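Aminotransferase, class IV (PDB 4TVI) probably catalyses the pyridoxal-phosphate-dependent transamination of leucine, isoleucine and valine with 2-oxoglutarate, as a class IV branched-chain aminotransferase. Local coordinates at residues 200-204 and 214-218. Residues are numbered along the deposited sequence; the frame is centred on the assembly and turned at random.
Sequences FHNAL and ETATS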
loop_
_atom_site.group_PDB
_atom_site.type_symbol
_atom_site.label_atom_id
_atom_site.label_comp_id
_atom_site.label_asym_id
_atom_site.label_seq_id
_atom_site.Cartn_x
_atom_site.Cartn_y
_atom_site.Cartn_z
ATOM N N PHE A 200 -13.746 20.785 2.690
ATOM C CA PHE A 200 -14.668 19.902 1.975
ATOM C C PHE A 200 -14.536 18.464 2.467
ATOM O O PHE A 200 -13.512 18.097 3.038
ATOM C CB PHE A 200 -14.414 19.981 0.472
ATOM C CG PHE A 200 -14.568 21.368 -0.090
ATOM C CD1 PHE A 200 -13.502 22.251 -0.101
ATOM C CD2 PHE A 200 -15.791 21.793 -0.590
ATOM C CE1 PHE A 200 -13.647 23.528 -0.606
ATOM C CE2 PHE A 200 -15.942 23.068 -1.096
ATOM C CZ PHE A 200 -14.867 23.938 -1.104
ATOM N N HIS A 201 -15.566 17.652 2.244
ATOM C CA HIS A 201 -15.577 16.279 2.747
ATOM C C HIS A 201 -14.698 15.354 1.926
ATOM O O HIS A 201 -14.096 14.421 2.450
ATOM C CB HIS A 201 -16.995 15.701 2.749
ATOM C CG HIS A 201 -17.958 16.449 3.609
ATOM N ND1 HIS A 201 -18.893 17.320 3.093
ATOM C CD2 HIS A 201 -18.150 16.440 4.949
ATOM C CE1 HIS A 201 -19.610 17.827 4.080
ATOM N NE2 HIS A 201 -19.181 17.307 5.216
ATOM N N ASN A 202 -14.656 15.604 0.625
ATOM C CA ASN A 202 -14.120 14.628 -0.305
ATOM C C ASN A 202 -13.508 15.323 -1.510
ATOM O O ASN A 202 -13.596 16.547 -1.640
ATOM C CB ASN A 202 -15.234 13.658 -0.729
ATOM C CG ASN A 202 -14.710 12.291 -1.134
ATOM O OD1 ASN A 202 -13.666 12.174 -1.768
ATOM N ND2 ASN A 202 -15.432 11.244 -0.745
ATOM N N ALA A 203 -12.879 14.545 -2.383
ATOM C CA ALA A 203 -12.217 15.105 -3.552
ATOM C C ALA A 203 -12.714 14.450 -4.834
ATOM O O ALA A 203 -13.024 13.261 -4.848
ATOM C CB ALA A 203 -10.708 14.955 -3.428
ATOM N N LEU A 204 -12.810 15.234 -5.903
ATOM C CA LEU A 204 -13.077 14.689 -7.227
ATOM C C LEU A 204 -11.732 14.422 -7.900
ATOM O O LEU A 204 -10.977 15.354 -8.204
ATOM C CB LEU A 204 -13.940 15.646 -8.053
ATOM C CG LEU A 204 -14.475 15.097 -9.379
ATOM C CD1 LEU A 204 -15.384 13.871 -9.161
ATOM C CD2 LEU A 204 -15.191 16.186 -10.194
ATOM N N GLU A 214 -13.115 9.210 -10.263
ATOM C CA GLU A 214 -14.054 8.942 -9.180
ATOM C C GLU A 214 -13.794 9.934 -8.063
ATOM O O GLU A 214 -13.023 10.879 -8.241
ATOM C CB GLU A 214 -13.912 7.507 -8.662
ATOM C CG GLU A 214 -12.485 7.139 -8.257
ATOM C CD GLU A 214 -12.408 5.811 -7.527
ATOM O OE1 GLU A 214 -13.469 5.187 -7.330
ATOM O OE2 GLU A 214 -11.291 5.389 -7.158
ATOM N N THR A 215 -14.415 9.721 -6.906
ATOM C CA THR A 215 -14.069 10.524 -5.744
ATOM C C THR A 215 -12.942 9.808 -5.015
ATOM O O THR A 215 -12.475 8.769 -5.471
ATOM C CB THR A 215 -15.270 10.761 -4.797
ATOM O OG1 THR A 215 -15.402 9.662 -3.891
ATOM C CG2 THR A 215 -16.566 10.935 -5.595
ATOM N N ALA A 216 -12.513 10.344 -3.882
ATOM C CA ALA A 216 -11.423 9.723 -3.139
ATOM C C ALA A 216 -11.873 8.445 -2.433
ATOM O O ALA A 216 -11.043 7.684 -1.939
ATOM C CB ALA A 216 -10.842 10.702 -2.140
ATOM N N THR A 217 -13.181 8.213 -2.375
ATOM C CA THR A 217 -13.715 7.063 -1.642
ATOM C C THR A 217 -14.715 6.212 -2.423
ATOM O O THR A 217 -15.156 5.169 -1.929
ATOM C CB THR A 217 -14.438 7.505 -0.357
ATOM O OG1 THR A 217 -15.571 8.313 -0.711
ATOM C CG2 THR A 217 -13.506 8.290 0.561
ATOM N N SER A 218 -15.098 6.654 -3.617
ATOM C CA SER A 218 -16.232 6.029 -4.296
ATOM C C SER A 218 -16.380 6.430 -5.759
ATOM O O SER A 218 -15.916 7.492 -6.163
ATOM C CB SER A 218 -17.516 6.389 -3.555
ATOM O OG SER A 218 -17.676 7.799 -3.524
#
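Asn-202 reaches across to the turn at 215-217 and does most of the work here with its amide. Its CG stands anti to the backbone N (chi1 -153°), which carries both amide ends to the facing chain. OD1 takes two N-H groups. That of Ala-203 lies in the carbonyl plane on a lone pair, and the bond is short, 2.6 Å from N to OD1. That of Ala-216 comes in tilted 22° from the plane, with its N 3.0 Å from OD1. ND2 completes the grip by donating to Thr-217 OG1 at 2.9 Å, almost exactly in the amide plane, so the flip of the amide is settled by bonds at both ends. On the way Asn-202 crosses the Thr-215 side chain at about a right angle, ND2 passing 3.5 Å from Thr-215 OG1. Ala-216 N also makes a weak bond to Ala-203 O, and Thr-215 CA lies 3.1 Å from Ala-203 O in a CA-H...O contact.

The receiving turn is itself well fastened. Thr-215 OG1 accepts from Thr-217 N at a nearly straight 165° and shares a hydrogen bond with Ser-218 OG.

Packing is close around Asn-202, with Leu-192 of helix 185-198 touching Asn-202, Ala-216 and Thr-217. Within this buried part the methyls of Ala-203 and Ala-216 meet only loosely, 4.4 Å from CB to CB. Thr-217 is the more open edge, partly exposed and packed on Val-136 of the second subunit, yet held by the bond from ND2. Further along, Leu-204 and Thr-215 form an antiparallel non-hydrogen-bonded pair, both side chains on the same face of the sheet. Glu-214 turns the other way, its carboxylate close to the pyridine N1 of the cofactor-bearing lysine at position 180. This is the open end of the beta hairpin of strands 202-206 and 212-215, where the second strand leaves through an ST turn beside the pyridoxal-phosphate site of a class IV aminotransferase.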